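Local coordinates for uncharacterized protein (PDB 5TGF), which is of unknown function but is probably a serine hydrolase of the beta-lactamase family, and binds calcium, at residues S18-K23 with P327-T332; G312-N315 with S321-Y324. All blocks are in the same frame, centred on the assembly; numbering follows the deposited sequence.

Contact 1 of 2, residues S18-K23 with P327-T332; sequences SSWMDK and PVLSET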
# COMPACT_ATOMS: atom_id res chain seq x y z
N SER A 18 -10.00 20.23 8.46
CA SER A 18 -11.27 20.72 8.99
C SER A 18 -12.21 21.13 7.86
O SER A 18 -13.42 20.86 7.92
CB SER A 18 -11.04 21.90 9.96
OG SER A 18 -10.31 21.46 11.09
N SER A 19 -11.65 21.75 6.82
CA SER A 19 -12.45 22.13 5.66
C SER A 19 -13.04 20.91 4.96
O SER A 19 -14.16 20.98 4.44
CB SER A 19 -11.61 22.93 4.66
OG SER A 19 -10.80 22.06 3.87
N TRP A 20 -12.30 19.81 4.86
CA TRP A 20 -12.90 18.56 4.35
C TRP A 20 -14.08 18.08 5.23
O TRP A 20 -15.08 17.59 4.72
CB TRP A 20 -11.90 17.43 4.22
CG TRP A 20 -10.72 17.71 3.32
CD1 TRP A 20 -10.68 18.57 2.25
CD2 TRP A 20 -9.43 17.10 3.41
NE1 TRP A 20 -9.42 18.53 1.67
CE2 TRP A 20 -8.63 17.64 2.38
CE3 TRP A 20 -8.87 16.12 4.25
CZ2 TRP A 20 -7.32 17.21 2.15
CZ3 TRP A 20 -7.53 15.73 4.05
CH2 TRP A 20 -6.76 16.32 3.04
N MSE A 21 -13.97 18.25 6.53
CA MSE A 21 -15.04 17.82 7.44
C MSE A 21 -16.23 18.78 7.32
O MSE A 21 -17.37 18.35 7.25
CB MSE A 21 -14.56 17.79 8.90
CG MSE A 21 -13.28 16.95 9.09
SE MSE A 21 -13.68 15.04 8.82
CE MSE A 21 -11.83 14.47 8.48
N ASP A 22 -15.95 20.08 7.22
CA ASP A 22 -17.02 21.07 7.10
C ASP A 22 -17.79 20.93 5.78
O ASP A 22 -19.00 21.15 5.76
CB ASP A 22 -16.46 22.48 7.22
CG ASP A 22 -15.87 22.76 8.60
OD1 ASP A 22 -16.22 22.05 9.56
OD2 ASP A 22 -15.00 23.64 8.71
N LYS A 23 -17.14 20.46 4.72
CA LYS A 23 -17.83 20.23 3.43
C LYS A 23 -18.49 18.87 3.32
O LYS A 23 -19.07 18.54 2.29
CB LYS A 23 -16.88 20.42 2.26
CG LYS A 23 -16.31 21.82 2.17
CD LYS A 23 -15.22 21.95 1.13
CE LYS A 23 -14.50 23.26 1.34
NZ LYS A 23 -13.28 23.36 0.50
N PRO A 327 -1.70 13.81 -1.56
CA PRO A 327 -0.37 14.37 -1.27
C PRO A 327 -0.35 15.82 -0.83
O PRO A 327 0.73 16.29 -0.44
CB PRO A 327 0.37 14.27 -2.63
CG PRO A 327 -0.38 13.30 -3.40
CD PRO A 327 -1.79 13.31 -2.94
N VAL A 328 -1.47 16.53 -0.83
CA VAL A 328 -1.51 17.85 -0.14
C VAL A 328 -1.11 17.71 1.34
O VAL A 328 -0.56 18.64 1.95
CB VAL A 328 -2.85 18.60 -0.29
CG1 VAL A 328 -3.93 17.98 0.57
CG2 VAL A 328 -2.69 20.08 0.07
N LEU A 329 -1.32 16.53 1.92
CA LEU A 329 -1.02 16.31 3.32
C LEU A 329 0.49 16.28 3.57
O LEU A 329 1.02 16.95 4.47
CB LEU A 329 -1.64 14.99 3.79
CG LEU A 329 -3.15 15.00 3.85
CD1 LEU A 329 -3.67 13.55 3.85
CD2 LEU A 329 -3.64 15.76 5.08
N SER A 330 1.21 15.49 2.78
CA SER A 330 2.67 15.44 2.90
C SER A 330 3.31 16.77 2.45
O SER A 330 4.29 17.20 3.05
CB SER A 330 3.23 14.27 2.10
OG SER A 330 2.62 14.21 0.82
N GLU A 331 2.73 17.43 1.46
CA GLU A 331 3.26 18.73 0.99
C GLU A 331 3.16 19.75 2.11
O GLU A 331 4.11 20.50 2.38
CB GLU A 331 2.42 19.24 -0.20
CG GLU A 331 2.87 20.58 -0.77
CD GLU A 331 1.96 21.10 -1.88
OE1 GLU A 331 2.45 21.62 -2.89
OE2 GLU A 331 0.73 20.97 -1.77
N THR A 332 2.00 19.77 2.79
CA THR A 332 1.74 20.75 3.86
C THR A 332 2.61 20.45 5.08
O THR A 332 3.18 21.37 5.71
CB THR A 332 0.26 20.79 4.21
OG1 THR A 332 -0.54 21.02 3.04
CG2 THR A 332 -0.06 21.89 5.24
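The terminal helices that pack together on the antiparallel sheet of the beta-lactamase fold meet here through one large side chain: W20, near the end of helix 11-22, reaches across to V328 and L329 of helix 328-337. The backbones stay well apart, with W20 CA and L329 CA 12.1 Å from each other, and the indole makes up the difference. Its CG lies anti to the carbonyl carbon (chi1 -59°), which brings CZ2 and CH2 of the benzo ring against V328 and L329. V328 CG1 meets the edge of the six-membered ring, near its plane, 3.8 Å from W20 CZ2. L329 CD2 approaches W20 CH2 obliquely, at 3.8 Å, while L329 CG lies in the ring plane at the edge. F306, from strand 302-307, and F320, from the loop before helix 328-337, meet the same indole edge-to-face. L329 also touches L13 of helix 11-22 and Y293. Within the C-terminal helix, V328 O accepts from both T332 N and T332 OG1, which reach it from opposite faces of its plane, the hydroxyl at 2.6 Å.

Contact 2 of 2, residues G312-N315 with S321-Y324; sequences GEAN and SSFY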
# COMPACT_ATOMS: atom_id res chain seq x y z
N GLY A 312 -19.68 9.27 -0.62
CA GLY A 312 -20.00 9.60 -1.99
C GLY A 312 -18.84 9.25 -2.89
O GLY A 312 -18.03 8.39 -2.56
N GLU A 313 -18.81 9.87 -4.05
CA GLU A 313 -17.74 9.62 -5.00
C GLU A 313 -16.45 10.24 -4.50
O GLU A 313 -16.44 11.31 -3.89
CB GLU A 313 -18.08 10.19 -6.39
CG GLU A 313 -19.22 9.43 -7.04
CD GLU A 313 -19.50 9.91 -8.45
OE1 GLU A 313 -18.84 9.44 -9.39
OE2 GLU A 313 -20.37 10.79 -8.58
N ALA A 314 -15.37 9.55 -4.83
CA ALA A 314 -14.04 9.97 -4.49
C ALA A 314 -13.69 11.29 -5.17
O ALA A 314 -12.96 12.10 -4.61
CB ALA A 314 -13.06 8.88 -4.89
N ASN A 315 -14.19 11.50 -6.40
CA ASN A 315 -13.82 12.67 -7.22
C ASN A 315 -15.06 13.55 -7.40
O ASN A 315 -16.05 13.10 -8.00
CB ASN A 315 -13.29 12.24 -8.58
CG ASN A 315 -12.06 11.36 -8.48
OD1 ASN A 315 -10.99 11.81 -8.10
ND2 ASN A 315 -12.21 10.08 -8.80
N SER A 321 -10.52 15.41 -4.62
CA SER A 321 -10.38 13.99 -4.86
C SER A 321 -9.75 13.36 -3.64
O SER A 321 -8.64 13.76 -3.25
CB SER A 321 -9.50 13.68 -6.07
OG SER A 321 -9.30 12.27 -6.20
N SER A 322 -10.42 12.34 -3.09
CA SER A 322 -9.91 11.64 -1.92
C SER A 322 -8.71 10.75 -2.28
O SER A 322 -8.08 10.16 -1.39
CB SER A 322 -11.01 10.80 -1.26
OG SER A 322 -11.61 9.92 -2.17
N PHE A 323 -8.44 10.57 -3.58
CA PHE A 323 -7.25 9.82 -4.03
C PHE A 323 -6.14 10.76 -4.54
O PHE A 323 -5.05 10.86 -3.93
CB PHE A 323 -7.67 8.82 -5.10
CG PHE A 323 -6.56 7.94 -5.59
CD1 PHE A 323 -5.89 7.09 -4.72
CD2 PHE A 323 -6.27 7.87 -6.94
CE1 PHE A 323 -4.87 6.26 -5.17
CE2 PHE A 323 -5.29 7.00 -7.42
CZ PHE A 323 -4.59 6.19 -6.53
N TYR A 324 -6.44 11.50 -5.60
CA TYR A 324 -5.42 12.36 -6.23
C TYR A 324 -5.05 13.60 -5.43
O TYR A 324 -3.99 14.18 -5.66
CB TYR A 324 -5.86 12.77 -7.64
CG TYR A 324 -6.02 11.58 -8.57
CD1 TYR A 324 -4.90 10.92 -9.05
CD2 TYR A 324 -7.25 11.14 -8.97
CE1 TYR A 324 -5.01 9.86 -9.89
CE2 TYR A 324 -7.38 10.06 -9.83
CZ TYR A 324 -6.23 9.46 -10.31
OH TYR A 324 -6.32 8.37 -11.10
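N315 and S321 face each other where the loop between strand 302-307 and helix 328-337 doubles back on itself, and their side chains carry the polar part of the contact. With CG anti to the carbonyl carbon (chi1 -60°), the N315 side chain carries OD1 up to S321. S321 OG donates to N315 OD1 at 2.6 Å, approaching from a direction tilted 30° out of the amide plane. The same hydroxyl faces its own chain as an acceptor. With S321 OG anti to the backbone N (chi1 175°), it takes the N-H groups of F323 and Y324, Y324 N lying 3.0 Å from S321 OG; these bonds define an ST turn and an ST motif.

The aromatic pair that follows is turned so that F323 CD2 sits over the centre of the Y324 ring, whereas N315 OD1 lies near the plane of that ring at its edge, 3.9 Å from Y324 CD2. K255 makes a cation-pi contact with Y324, whose hydroxyl is hydrogen-bonded to a glycerol probably carried over from crystallisation.

Alongside, the backbones of N315 and S321 form a single beta bridge. S322 N donates to A314 O at 3.0 Å, and S321 CA makes a CA-H...O contact with the same oxygen. A314 CB rests 3.3 Å from S322 OG, the hydroxyl being hydrogen-bonded to W289 O.

Because S321 OG donates to N315 OD1 and accepts two backbone N-H groups, it is gripped by three bonds that fix its rotation. The two accepted N-H groups would also polarise the hydroxyl and probably strengthen its donation to the amide oxygen, linking the local turn to the closure of the loop.

Overall arrangement
Along the chain, contact 2 is nested within the span closed by contact 1: residues 18-23 come first, then 312-315 and 321-324, with 327-332 following almost at once. The centres of the two contacts are about 12 Å apart, on the same side of the chain's centre, and their segments do not otherwise touch. Contact 1 pairs helices 11-22 and 328-337, whereas contact 2 folds back the loop that leads from strand 302-307 into the second of these helices. Together they illustrate how a fold can bring its two ends together: a local loop closure immediately precedes a helix that packs against the N-terminal one. Both lie away from the calcium site at V72, T75 and L77.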